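Local coordinates for protein acetyltransferase (Agrobacterium tumefaciens, PDB 2FSR) that probably transfers an acetyl group from acetyl-CoA to an acceptor not yet identified, as a member of the GNAT acetyltransferase family, at residues F110-L115 against V150-P155; G169-L174 against E181-R186; C74-N79 against G103-P108; E97-I102 against W117-G122; P28-E33 against V134-W139. One frame throughout, in Å; residues are numbered along the deposited sequence. Where two conformers were deposited one is given.

Contact 1 (F110-L115 against V150-P155); sequences FPEKEL and VSYVSP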
# COMPACT_ATOMS: atom_id res chain seq x y z
N PHE A 110 6.84 1.36 11.73
CA PHE A 110 7.31 2.11 10.54
C PHE A 110 7.93 3.45 10.94
O PHE A 110 7.21 4.35 11.38
CB PHE A 110 6.13 2.36 9.59
CG PHE A 110 5.61 1.12 8.95
CD1 PHE A 110 6.06 0.73 7.69
CD2 PHE A 110 4.69 0.31 9.62
CE1 PHE A 110 5.60 -0.46 7.11
CE2 PHE A 110 4.23 -0.89 9.04
CZ PHE A 110 4.68 -1.26 7.78
N PRO A 111 9.26 3.57 10.80
CA PRO A 111 9.89 4.85 11.22
C PRO A 111 9.39 6.11 10.51
O PRO A 111 9.43 7.19 11.09
CB PRO A 111 11.38 4.61 10.93
CG PRO A 111 11.54 3.12 10.95
CD PRO A 111 10.26 2.56 10.41
N GLU A 112 8.95 5.96 9.26
CA GLU A 112 8.31 7.02 8.51
C GLU A 112 7.09 6.45 7.77
O GLU A 112 7.02 5.22 7.59
CB GLU A 112 9.30 7.61 7.50
CG GLU A 112 10.47 8.35 8.18
CD GLU A 112 11.37 9.08 7.18
OE1 GLU A 112 12.33 8.44 6.69
OE2 GLU A 112 11.08 10.25 6.87
N LYS A 113 6.17 7.33 7.37
CA LYS A 113 4.99 6.91 6.58
C LYS A 113 5.45 6.26 5.29
O LYS A 113 6.27 6.82 4.57
CB LYS A 113 4.02 8.06 6.33
CG LYS A 113 3.37 8.59 7.61
CD LYS A 113 2.34 9.67 7.30
CE LYS A 113 1.74 10.26 8.56
NZ LYS A 113 0.92 9.28 9.36
N GLU A 114 4.94 5.07 5.01
CA GLU A 114 5.54 4.15 4.03
C GLU A 114 4.52 3.64 3.02
O GLU A 114 3.46 3.12 3.41
CB GLU A 114 6.23 2.97 4.73
CG GLU A 114 7.19 2.20 3.82
CD GLU A 114 6.67 0.89 3.35
OE1 GLU A 114 5.49 0.55 3.64
OE2 GLU A 114 7.47 0.16 2.72
N LEU A 115 4.84 3.77 1.74
CA LEU A 115 4.02 3.29 0.64
C LEU A 115 4.45 1.88 0.23
O LEU A 115 5.63 1.64 -0.04
CB LEU A 115 4.17 4.25 -0.56
CG LEU A 115 3.36 4.00 -1.84
CD1 LEU A 115 1.88 4.23 -1.61
CD2 LEU A 115 3.85 4.91 -2.98
N VAL A 150 8.00 7.28 2.05
CA VAL A 150 9.10 6.34 1.74
C VAL A 150 8.55 4.98 1.33
O VAL A 150 7.38 4.71 1.51
CB VAL A 150 10.10 6.16 2.91
CG1 VAL A 150 10.74 7.49 3.31
CG2 VAL A 150 9.41 5.53 4.10
N SER A 151 9.42 4.14 0.77
CA SER A 151 9.15 2.70 0.66
C SER A 151 10.35 1.93 1.17
O SER A 151 11.49 2.23 0.79
CB SER A 151 8.87 2.31 -0.79
OG SER A 151 7.68 2.86 -1.29
N TYR A 152 10.12 0.92 2.02
CA TYR A 152 11.19 0.01 2.48
C TYR A 152 11.24 -1.17 1.52
O TYR A 152 10.23 -1.86 1.33
CB TYR A 152 10.95 -0.47 3.94
CG TYR A 152 10.81 0.72 4.88
CD1 TYR A 152 11.82 1.67 4.98
CD2 TYR A 152 9.67 0.89 5.66
CE1 TYR A 152 11.69 2.77 5.83
CE2 TYR A 152 9.54 1.99 6.51
CZ TYR A 152 10.55 2.93 6.58
OH TYR A 152 10.44 4.02 7.40
N VAL A 153 12.41 -1.38 0.92
CA VAL A 153 12.56 -2.42 -0.12
C VAL A 153 13.83 -3.23 0.16
O VAL A 153 14.89 -2.66 0.38
CB VAL A 153 12.67 -1.76 -1.54
CG1 VAL A 153 12.84 -2.82 -2.65
CG2 VAL A 153 11.47 -0.88 -1.84
N SER A 154 13.72 -4.56 0.19
CA SER A 154 14.90 -5.41 0.37
C SER A 154 15.83 -5.30 -0.85
O SER A 154 15.34 -5.21 -1.98
CB SER A 154 14.49 -6.86 0.66
OG SER A 154 13.31 -7.22 -0.05
N PRO A 155 17.17 -5.30 -0.63
CA PRO A 155 18.16 -5.01 -1.69
C PRO A 155 18.16 -6.03 -2.83
O PRO A 155 18.76 -5.78 -3.87
CB PRO A 155 19.50 -5.01 -0.95
CG PRO A 155 19.27 -5.87 0.24
CD PRO A 155 17.84 -5.64 0.64
O HOH W 1 12.27 5.79 6.82
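With CG of E114 set opposite the backbone N (chi1 -164°) and the chain then bent at chi2 (-104°), the carboxylate swings over to Y152. OE2 takes the Y152 N-H on its anti lone pair at 2.8 Å from N, along a nearly straight bond, while OE1 bonds to N105. The carboxylate lies almost parallel to the Y152 ring, 11° between planes, and CG of E114 comes within 3.4 Å of Y152 CD2. The backbones meet in a single bridge at E114 and V150: V150 N donates to K113 O (3.1 Å), and L115 N to V150 O (2.7 Å). Strands 114-119 and 149-153 run on with a splay beyond this bridge, as in the GNAT fold, where two such parallel strands part to make the cleft that usually receives acetyl-CoA. S151 OG bonds to L115 O at 2.7 Å and also to the Y187 hydroxyl. At the loop end, Y152 OH accepts from E112 N (3.1 Å) and gives its own proton to water 1, which donates to E112 OE1, a carboxylate oxygen also paired with R186. CD1 of F110 comes in at the Y152 ring edge, 3.9 Å from CE2.

Contact 2 (G169-L174 against E181-R186); sequences GTLDPL and EDLVYR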
# COMPACT_ATOMS: atom_id res chain seq x y z
N GLY A 169 10.80 7.63 -6.98
CA GLY A 169 11.58 7.42 -5.77
C GLY A 169 13.09 7.47 -5.97
O GLY A 169 13.60 7.09 -7.03
N THR A 170 13.80 7.96 -4.96
CA THR A 170 15.27 7.98 -4.96
C THR A 170 15.77 7.38 -3.65
O THR A 170 15.18 7.62 -2.59
CB THR A 170 15.87 9.40 -5.16
OG1 THR A 170 17.26 9.42 -4.79
CG2 THR A 170 15.17 10.42 -4.33
N LEU A 171 16.84 6.60 -3.72
CA LEU A 171 17.41 5.99 -2.51
C LEU A 171 17.89 7.05 -1.54
O LEU A 171 18.43 8.09 -1.95
CB LEU A 171 18.53 5.00 -2.83
CG LEU A 171 18.15 3.66 -3.45
CD1 LEU A 171 19.40 2.83 -3.68
CD2 LEU A 171 17.14 2.88 -2.62
N ASP A 172 17.60 6.81 -0.27
CA ASP A 172 18.00 7.72 0.80
C ASP A 172 18.77 6.96 1.88
O ASP A 172 18.16 6.45 2.82
CB ASP A 172 16.78 8.44 1.40
CG ASP A 172 17.16 9.36 2.53
OD1 ASP A 172 18.38 9.53 2.77
OD2 ASP A 172 16.26 9.92 3.19
N PRO A 173 20.10 6.87 1.76
CA PRO A 173 20.93 6.11 2.71
C PRO A 173 20.91 6.62 4.15
O PRO A 173 21.36 5.90 5.03
CB PRO A 173 22.35 6.20 2.12
CG PRO A 173 22.14 6.54 0.67
CD PRO A 173 20.90 7.40 0.63
N LEU A 174 20.38 7.82 4.39
CA LEU A 174 20.31 8.32 5.77
C LEU A 174 18.98 8.02 6.47
O LEU A 174 18.86 8.21 7.68
CB LEU A 174 20.61 9.83 5.85
CG LEU A 174 22.04 10.23 5.48
CD1 LEU A 174 22.21 11.75 5.58
CD2 LEU A 174 23.05 9.51 6.37
N GLU A 181 19.49 -3.84 6.56
CA GLU A 181 19.83 -4.29 5.21
C GLU A 181 18.84 -3.81 4.15
O GLU A 181 19.08 -3.99 2.95
CB GLU A 181 19.95 -5.82 5.17
CG GLU A 181 20.98 -6.42 6.13
CD GLU A 181 22.42 -6.04 5.77
OE1 GLU A 181 22.72 -5.87 4.57
OE2 GLU A 181 23.24 -5.92 6.70
N ASP A 182 17.73 -3.21 4.58
CA ASP A 182 16.75 -2.64 3.66
C ASP A 182 17.27 -1.40 2.97
O ASP A 182 18.13 -0.68 3.50
CB ASP A 182 15.44 -2.31 4.37
CG ASP A 182 14.45 -3.46 4.37
OD1 ASP A 182 14.77 -4.55 3.81
OD2 ASP A 182 13.34 -3.27 4.93
N LEU A 183 16.76 -1.18 1.77
CA LEU A 183 16.90 0.09 1.08
C LEU A 183 15.68 0.95 1.40
O LEU A 183 14.59 0.44 1.69
CB LEU A 183 17.01 -0.13 -0.43
CG LEU A 183 18.12 -1.09 -0.87
CD1 LEU A 183 18.07 -1.18 -2.38
CD2 LEU A 183 19.49 -0.69 -0.37
N VAL A 184 15.85 2.27 1.32
CA VAL A 184 14.73 3.19 1.48
C VAL A 184 14.64 4.10 0.28
O VAL A 184 15.56 4.88 0.01
CB VAL A 184 14.86 4.06 2.74
CG1 VAL A 184 13.67 4.97 2.88
CG2 VAL A 184 14.99 3.19 3.98
N TYR A 185 13.54 3.98 -0.45
CA TYR A 185 13.20 4.95 -1.48
C TYR A 185 12.37 6.07 -0.90
O TYR A 185 11.47 5.82 -0.12
CB TYR A 185 12.43 4.27 -2.62
CG TYR A 185 13.32 3.46 -3.53
CD1 TYR A 185 13.96 4.09 -4.59
CD2 TYR A 185 13.54 2.11 -3.33
CE1 TYR A 185 14.77 3.38 -5.46
CE2 TYR A 185 14.38 1.38 -4.19
CZ TYR A 185 14.99 2.05 -5.25
OH TYR A 185 15.82 1.35 -6.10
N ARG A 186 12.68 7.30 -1.30
CA ARG A 186 11.91 8.45 -0.84
C ARG A 186 11.24 9.18 -2.01
O ARG A 186 11.85 9.31 -3.09
CB ARG A 186 12.79 9.41 -0.04
CG ARG A 186 12.01 10.57 0.59
CD ARG A 186 12.87 11.46 1.47
NE ARG A 186 13.54 10.72 2.54
CZ ARG A 186 12.99 10.40 3.72
NH1 ARG A 186 11.73 10.75 4.00
NH2 ARG A 186 13.70 9.74 4.62
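Backbone bonds knit G169-L174 to E181-R186 first. T170 and R186 form an antiparallel hydrogen-bonded pair, with T170 N reaching R186 O at 3.0 Å and R186 N reaching T170 O at 2.8 Å; next comes the non-hydrogen-bonded pair L171 and Y185, and then D172 N donates to V184 O. The ionic contact is a side-on grip: NE and NH2 of R186 both bind OD2 of D172, each at 2.9 Å. That oxygen lies close to the guanidinium plane, whereas the carboxylate is turned 64° against it. A bend at chi3 (-57°) brings the guanidinium round to D172; NH2 also pairs with E112, which puts the arginine between two carboxylates, and NH1 bonds to T148. The apolar part is a CH-pi contact, with the CD2 methyl of L171 centred over one face of the Y185 ring, 3.5 Å from its centroid, and leaning on L183 CB as well. D172 has one more task: OD1 accepts from L174 N (3.1 Å), met from above the carboxylate plane, which makes an Asx turn where the chain leaves strand 170-171. Together these strands form the C-terminal beta hairpin of the GNAT fold.

Contact 3 (C74-N79 against G103-P108); sequences CHDLAN and GINHGP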
# COMPACT_ATOMS: atom_id res chain seq x y z
N CYS A 74 -5.17 -6.57 9.54
CA CYS A 74 -5.85 -5.67 10.47
C CYS A 74 -5.17 -4.29 10.56
O CYS A 74 -5.89 -3.26 10.59
CB CYS A 74 -5.94 -6.29 11.84
SG CYS A 74 -7.12 -7.70 11.92
N HIS A 75 -3.84 -4.27 10.54
CA HIS A 75 -3.06 -3.01 10.48
C HIS A 75 -3.44 -2.25 9.20
O HIS A 75 -3.67 -1.03 9.23
CB HIS A 75 -1.57 -3.37 10.52
CG HIS A 75 -0.68 -2.37 9.85
ND1 HIS A 75 0.07 -1.46 10.57
CD2 HIS A 75 -0.38 -2.17 8.55
CE1 HIS A 75 0.78 -0.73 9.73
NE2 HIS A 75 0.55 -1.15 8.50
N ASP A 76 -3.55 -2.99 8.10
CA ASP A 76 -3.88 -2.38 6.81
C ASP A 76 -5.22 -1.59 6.83
O ASP A 76 -5.34 -0.50 6.28
CB ASP A 76 -3.95 -3.46 5.74
CG ASP A 76 -2.58 -4.04 5.36
OD1 ASP A 76 -1.54 -3.37 5.59
OD2 ASP A 76 -2.55 -5.15 4.77
N LEU A 77 -6.22 -2.17 7.50
CA LEU A 77 -7.52 -1.53 7.64
C LEU A 77 -7.47 -0.46 8.73
O LEU A 77 -7.90 0.67 8.49
CB LEU A 77 -8.58 -2.60 7.95
CG LEU A 77 -10.03 -2.14 8.16
CD1 LEU A 77 -10.28 -1.51 9.52
CD2 LEU A 77 -10.52 -1.18 7.04
N ALA A 78 -6.91 -0.80 9.89
CA ALA A 78 -6.93 0.08 11.07
C ALA A 78 -6.17 1.39 10.90
O ALA A 78 -6.49 2.39 11.57
CB ALA A 78 -6.44 -0.64 12.31
N ASN A 79 -5.16 1.40 10.02
CA ASN A 79 -4.40 2.63 9.80
C ASN A 79 -5.31 3.80 9.41
O ASN A 79 -5.02 4.95 9.76
CB ASN A 79 -3.27 2.42 8.77
CG ASN A 79 -1.95 2.00 9.40
OD1 ASN A 79 -0.90 2.57 9.08
ND2 ASN A 79 -1.98 1.02 10.30
N GLY A 103 -0.92 0.51 -0.18
CA GLY A 103 -1.17 1.15 1.13
C GLY A 103 -0.12 2.12 1.60
O GLY A 103 1.02 2.11 1.13
N ILE A 104 -0.53 2.98 2.52
CA ILE A 104 0.42 3.77 3.27
C ILE A 104 0.31 3.38 4.74
O ILE A 104 -0.78 3.35 5.31
CB ILE A 104 0.20 5.27 3.08
CG1 ILE A 104 0.42 5.66 1.61
CG2 ILE A 104 1.14 6.09 3.97
CD1 ILE A 104 -0.16 7.02 1.26
N ASN A 105 1.48 3.08 5.30
CA ASN A 105 1.63 2.47 6.63
C ASN A 105 2.26 3.43 7.61
O ASN A 105 3.22 4.14 7.26
CB ASN A 105 2.57 1.29 6.49
CG ASN A 105 2.05 0.25 5.53
OD1 ASN A 105 1.09 -0.45 5.84
ND2 ASN A 105 2.63 0.18 4.34
N HIS A 106 1.79 3.43 8.85
CA HIS A 106 2.55 4.13 9.89
C HIS A 106 2.37 3.37 11.21
O HIS A 106 2.00 2.19 11.20
CB HIS A 106 2.13 5.60 10.00
CG HIS A 106 3.19 6.50 10.57
ND1 HIS A 106 2.93 7.81 10.92
CD2 HIS A 106 4.50 6.29 10.86
CE1 HIS A 106 4.03 8.37 11.40
NE2 HIS A 106 5.00 7.46 11.39
N GLY A 107 2.64 4.05 12.32
CA GLY A 107 2.58 3.39 13.62
C GLY A 107 3.95 2.89 14.05
O GLY A 107 4.96 3.15 13.38
N PRO A 108 4.02 2.16 15.19
CA PRO A 108 5.29 1.82 15.83
C PRO A 108 6.26 0.97 15.02
O PRO A 108 7.43 0.89 15.37
CB PRO A 108 4.86 1.09 17.11
CG PRO A 108 3.52 0.53 16.76
CD PRO A 108 2.87 1.61 15.94
O HOH W 2 -0.96 -1.09 4.21
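Helix 74-79 crosses strand 103-105 almost at a right angle, 87° between their directions, with the axes 8.7 Å apart at closest approach; D76 comes opposite G103, and N79 opposite N105. This is the helix-on-sheet layer of the GNAT alpha-beta fold: helix 66-83 lies against the strand 97-105 region, and polar side chains span the distance between them. N79 bonds to the backbone. Its OD1 accepts the N-H of H106 at 2.8 Å, with the donor nearly in line with the amide C=O, just where the strand gives way to loop. The amide nitrogen, ND2, makes a weak bond back to H75 O and sits 3.2 Å above the plane of the H75 ring, offset toward its rim. H75 works side chain to side chain: with CG on the far side from the backbone N (chi1 153°), the imidazole swings toward the strand and NE2 donates to N105 OD1 at 2.8 Å. The acceptor lies in the ring plane, and the imidazole and amide planes are only 18° apart. The H75 ring also meets F110. N105 is fixed from its other end, since ND2 bonds to E114 OE1, which settles which way round the amide sits. D76 stays further back; OD2 bonds to Q101 NE2, and OD1 reaches the strand through water 2. That water donates to D76 OD1 and to N105 OD1, 2.7 Å from each, so the asparagine oxygen takes two donors.

Contact 4 (E97-I102 against W117-G122); sequences ECIGQI and WLLYEG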
# COMPACT_ATOMS: atom_id res chain seq x y z
N GLU A 97 -12.84 -7.78 -9.73
CA GLU A 97 -11.76 -8.77 -9.63
C GLU A 97 -10.57 -8.18 -8.88
O GLU A 97 -9.90 -7.25 -9.36
CB GLU A 97 -11.32 -9.28 -10.99
CG GLU A 97 -10.23 -10.33 -10.90
CD GLU A 97 -9.69 -10.77 -12.25
OE1 GLU A 97 -10.23 -10.33 -13.29
OE2 GLU A 97 -8.71 -11.55 -12.25
N CYS A 98 -10.30 -8.75 -7.71
CA CYS A 98 -9.24 -8.25 -6.82
C CYS A 98 -7.88 -8.84 -7.16
O CYS A 98 -7.70 -10.06 -7.16
CB CYS A 98 -9.61 -8.52 -5.37
SG CYS A 98 -8.43 -7.82 -4.21
N ILE A 99 -6.92 -7.94 -7.42
CA ILE A 99 -5.62 -8.34 -7.96
C ILE A 99 -4.44 -7.98 -7.06
O ILE A 99 -3.32 -8.30 -7.39
CB ILE A 99 -5.39 -7.76 -9.38
CG1 ILE A 99 -5.35 -6.23 -9.36
CG2 ILE A 99 -6.51 -8.25 -10.33
CD1 ILE A 99 -4.65 -5.60 -10.56
N GLY A 100 -4.70 -7.31 -5.94
CA GLY A 100 -3.60 -7.00 -5.02
C GLY A 100 -3.97 -5.87 -4.07
O GLY A 100 -5.13 -5.70 -3.77
N GLN A 101 -2.96 -5.14 -3.60
CA GLN A 101 -3.18 -4.17 -2.53
C GLN A 101 -2.14 -3.08 -2.64
O GLN A 101 -0.98 -3.33 -3.02
CB GLN A 101 -3.08 -4.88 -1.18
CG GLN A 101 -3.42 -3.98 0.01
CD GLN A 101 -2.91 -4.57 1.31
OE1 GLN A 101 -1.71 -4.66 1.51
NE2 GLN A 101 -3.83 -5.01 2.18
N ILE A 102 -2.57 -1.87 -2.28
CA ILE A 102 -1.69 -0.70 -2.17
C ILE A 102 -1.96 -0.04 -0.82
O ILE A 102 -3.09 -0.07 -0.34
CB ILE A 102 -1.97 0.31 -3.33
CG1 ILE A 102 -0.95 1.46 -3.34
CG2 ILE A 102 -3.40 0.86 -3.27
CD1 ILE A 102 0.43 1.09 -3.76
N TRP A 117 3.13 -2.01 -1.86
CA TRP A 117 2.18 -2.61 -2.82
C TRP A 117 2.49 -4.08 -3.00
O TRP A 117 3.61 -4.53 -2.74
CB TRP A 117 2.25 -1.92 -4.21
CG TRP A 117 3.66 -1.86 -4.74
CD1 TRP A 117 4.31 -2.81 -5.48
CD2 TRP A 117 4.59 -0.79 -4.56
NE1 TRP A 117 5.60 -2.41 -5.73
CE2 TRP A 117 5.79 -1.17 -5.19
CE3 TRP A 117 4.52 0.45 -3.90
CZ2 TRP A 117 6.93 -0.35 -5.19
CZ3 TRP A 117 5.64 1.26 -3.91
CH2 TRP A 117 6.83 0.86 -4.54
N LEU A 118 1.49 -4.81 -3.46
CA LEU A 118 1.66 -6.21 -3.82
C LEU A 118 0.61 -6.56 -4.87
O LEU A 118 -0.49 -6.00 -4.89
CB LEU A 118 1.54 -7.13 -2.60
CG LEU A 118 0.20 -7.14 -1.87
CD1 LEU A 118 -0.75 -8.22 -2.45
CD2 LEU A 118 0.42 -7.40 -0.37
N LEU A 119 0.96 -7.49 -5.76
CA LEU A 119 0.04 -8.04 -6.75
C LEU A 119 -0.01 -9.54 -6.63
O LEU A 119 1.01 -10.20 -6.40
CB LEU A 119 0.47 -7.67 -8.18
CG LEU A 119 0.37 -6.20 -8.57
CD1 LEU A 119 0.86 -6.01 -10.02
CD2 LEU A 119 -1.06 -5.65 -8.43
N TYR A 120 -1.22 -10.08 -6.78
CA TYR A 120 -1.41 -11.52 -6.76
C TYR A 120 -0.91 -12.11 -8.07
O TYR A 120 -0.75 -11.42 -9.06
CB TYR A 120 -2.89 -11.84 -6.57
CG TYR A 120 -3.45 -11.34 -5.24
CD1 TYR A 120 -2.65 -11.28 -4.10
CD2 TYR A 120 -4.78 -10.98 -5.13
CE1 TYR A 120 -3.17 -10.83 -2.87
CE2 TYR A 120 -5.32 -10.53 -3.91
CZ TYR A 120 -4.50 -10.45 -2.80
OH TYR A 120 -5.04 -10.02 -1.59
N GLU A 121 -0.71 -13.42 -8.03
CA GLU A 121 -0.12 -14.14 -9.14
C GLU A 121 -0.93 -13.98 -10.42
O GLU A 121 -2.16 -14.14 -10.42
CB GLU A 121 -0.01 -15.61 -8.78
CG GLU A 121 0.84 -16.38 -9.73
CD GLU A 121 1.00 -17.79 -9.29
OE1 GLU A 121 -0.02 -18.51 -9.16
OE2 GLU A 121 2.16 -18.18 -9.07
N GLY A 122 -0.23 -13.67 -11.52
CA GLY A 122 -0.85 -13.56 -12.83
C GLY A 122 -1.08 -12.13 -13.31
O GLY A 122 -1.51 -11.91 -14.44
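Y120 lays its ring against G100, at a classic beta bulge in strand 97-102, where I99 and G100 together face I90. The two segments belong to the antiparallel hairpin of strands 97-105 and 114-119 in the GNAT sheet. Y120 N donates to I99 O at 2.8 Å, arriving 35° out of the carbonyl plane, and from there the side chain folds back across the opposite strand. CB and CG both lie 3.7 Å from I99 O. With chi1 at -63°, CG sits beside the backbone N and the ring lies along the bulge, one face toward G100: CD2 meets the I99 carbonyl carbon, and C98 O approaches the ring edge. CE2 is 3.9 Å from G100 N and has C98 SG beside it, an oblique sulfur-aromatic contact. G100 CA stands over the centre of the ring, 4.0 Å from the centroid, as a CH-pi contact. The backbone angles of G100 are ones that call for glycine. The tyrosine side chain also touches A47 and Y48 of helix 45-53 and M89 of strand 87-92. Further along, Q101 and L118 form a hydrogen-bonded pair, both of their N-H...O bonds at 2.9 Å, while Q101 NE2 goes off to D76. At the far end, in the non-hydrogen-bonded pair of I102 and W117, I102 CD1 presses on W117 CB at 3.5 Å.

Contact 5 (P28-E33 against V134-W139); sequences PTLRTE and VALRDW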
# COMPACT_ATOMS: atom_id res chain seq x y z
N PRO A 28 -11.62 6.10 1.66
CA PRO A 28 -11.85 6.44 0.25
C PRO A 28 -11.97 5.21 -0.66
O PRO A 28 -11.48 4.11 -0.32
CB PRO A 28 -10.61 7.24 -0.13
CG PRO A 28 -9.98 7.66 1.14
CD PRO A 28 -10.31 6.56 2.12
N THR A 29 -12.64 5.40 -1.79
CA THR A 29 -12.53 4.48 -2.93
C THR A 29 -12.02 5.32 -4.10
O THR A 29 -12.74 6.18 -4.62
CB THR A 29 -13.88 3.83 -3.29
OG1 THR A 29 -14.27 2.94 -2.25
CG2 THR A 29 -13.77 3.03 -4.61
N LEU A 30 -10.76 5.08 -4.47
CA LEU A 30 -10.12 5.82 -5.55
C LEU A 30 -10.29 5.10 -6.87
O LEU A 30 -10.25 3.86 -6.93
CB LEU A 30 -8.64 6.04 -5.27
CG LEU A 30 -8.31 6.66 -3.91
CD1 LEU A 30 -6.81 6.81 -3.77
CD2 LEU A 30 -9.01 8.00 -3.77
N ARG A 31 -10.50 5.89 -7.92
CA ARG A 31 -10.55 5.37 -9.27
C ARG A 31 -9.35 5.85 -10.06
O ARG A 31 -8.96 7.03 -10.01
CB ARG A 31 -11.86 5.76 -9.95
CG ARG A 31 -13.05 4.97 -9.44
CD ARG A 31 -13.86 4.38 -10.58
NE ARG A 31 -13.43 3.02 -10.93
CZ ARG A 31 -12.41 2.72 -11.74
NH1 ARG A 31 -12.13 1.45 -11.98
NH2 ARG A 31 -11.68 3.66 -12.31
N THR A 32 -8.74 4.92 -10.77
CA THR A 32 -7.69 5.25 -11.70
C THR A 32 -8.15 4.88 -13.11
O THR A 32 -9.32 4.51 -13.32
CB THR A 32 -6.35 4.56 -11.33
OG1 THR A 32 -6.40 3.16 -11.63
CG2 THR A 32 -6.04 4.73 -9.83
N GLU A 33 -7.24 4.97 -14.08
CA GLU A 33 -7.57 4.65 -15.46
C GLU A 33 -8.17 3.25 -15.53
O GLU A 33 -9.26 3.06 -16.08
CB GLU A 33 -6.31 4.74 -16.31
CG GLU A 33 -6.45 4.22 -17.74
CD GLU A 33 -5.14 4.35 -18.50
OE1 GLU A 33 -4.56 5.46 -18.51
OE2 GLU A 33 -4.68 3.34 -19.08
N VAL A 134 0.98 5.44 -7.84
CA VAL A 134 0.87 6.86 -8.22
C VAL A 134 -0.40 7.46 -7.65
O VAL A 134 -0.37 8.59 -7.10
CB VAL A 134 0.90 7.03 -9.77
CG1 VAL A 134 0.34 8.38 -10.19
CG2 VAL A 134 2.33 6.82 -10.30
N ALA A 135 -1.51 6.74 -7.75
CA ALA A 135 -2.80 7.24 -7.29
C ALA A 135 -2.80 7.48 -5.79
O ALA A 135 -3.21 8.54 -5.33
CB ALA A 135 -3.93 6.29 -7.69
N LEU A 136 -2.31 6.50 -5.02
CA LEU A 136 -2.35 6.68 -3.57
C LEU A 136 -1.29 7.66 -3.09
O LEU A 136 -1.54 8.44 -2.16
CB LEU A 136 -2.23 5.33 -2.84
CG LEU A 136 -2.52 5.39 -1.34
CD1 LEU A 136 -3.93 5.90 -1.02
CD2 LEU A 136 -2.27 4.02 -0.69
N ARG A 137 -0.11 7.62 -3.69
CA ARG A 137 0.95 8.62 -3.44
C ARG A 137 0.42 10.04 -3.64
O ARG A 137 0.57 10.91 -2.77
CB ARG A 137 2.15 8.39 -4.35
CG ARG A 137 3.25 9.47 -4.29
CD ARG A 137 4.08 9.50 -5.56
NE ARG A 137 3.34 10.11 -6.67
CZ ARG A 137 3.70 10.05 -7.96
NH1 ARG A 137 4.79 9.40 -8.33
NH2 ARG A 137 2.95 10.65 -8.87
N ASP A 138 -0.18 10.29 -4.81
CA ASP A 138 -0.70 11.63 -5.11
C ASP A 138 -1.80 12.03 -4.15
O ASP A 138 -1.85 13.18 -3.71
CB ASP A 138 -1.24 11.68 -6.53
CG ASP A 138 -0.14 11.69 -7.59
OD1 ASP A 138 1.05 11.68 -7.24
OD2 ASP A 138 -0.50 11.71 -8.78
N TRP A 139 -2.71 11.10 -3.86
CA TRP A 139 -3.79 11.37 -2.91
C TRP A 139 -3.21 11.79 -1.56
O TRP A 139 -3.71 12.73 -0.92
CB TRP A 139 -4.67 10.13 -2.77
CG TRP A 139 -5.80 10.33 -1.83
CD1 TRP A 139 -7.03 10.80 -2.13
CD2 TRP A 139 -5.79 10.05 -0.43
NE1 TRP A 139 -7.81 10.84 -1.00
CE2 TRP A 139 -7.07 10.39 0.07
CE3 TRP A 139 -4.84 9.56 0.46
CZ2 TRP A 139 -7.42 10.25 1.42
CZ3 TRP A 139 -5.19 9.41 1.82
CH2 TRP A 139 -6.46 9.76 2.27
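This is apolar packing near the surface: P28, L30 and T32, on and around the edge strand 30-31, rest against A135, L136 and W139 of helix 128-143. In the GNAT alpha-beta fold that helix lies on one side of the antiparallel sheet, and the contact ties it to the sheet's first strand. L30 carries the middle. Its two methyls divide the work, CD1 touching L136 CD1 at 4.1 Å and lying near W139 CB and CG, CD2 reaching W139 CD1 at 3.8 Å; the leucine crosses the tryptophan at about a right angle. A chi1 of -179° carries the W139 indole away from its own backbone N and out to P28, whose CG comes 3.7 Å from CZ2. W80 meets the indole as well. Beneath, L136 continues inward to L88, I102 and I104, so the leucine contact is continuous with the core between helix and sheet. T32 is split between two roles. Its OG1, in the position between the backbone N and the carbonyl carbon (chi1 73°), bonds to E131, one turn before A135 on the same helix. CG2 is left to face A135, and its 3.4 Å approach to A135 CB is tighter than usual for two methyl carbons.

In the fold
Contacts 3, 4 and 5 gather on the five-stranded antiparallel sheet: 3 and 4 share strand 97-105, centres 17 Å apart, and 5 sets helix 128-143 against that sheet from residues 28-33, spanning about a hundred residues that include both. Contact 1 joins this sheet to the smaller one through strands 114-119 and 149-153; contact 2, its centre 8 Å away, adds the C-terminal hairpin. Along the chain contact 3 closes before contact 1 opens, and contact 1 before contact 2, while 1 interleaves with both 4 and 5. Polar bonds of N105, E114 and D76 link contacts 1, 3 and 4. The strands parting beyond contact 1 probably frame an acetyl-CoA cleft.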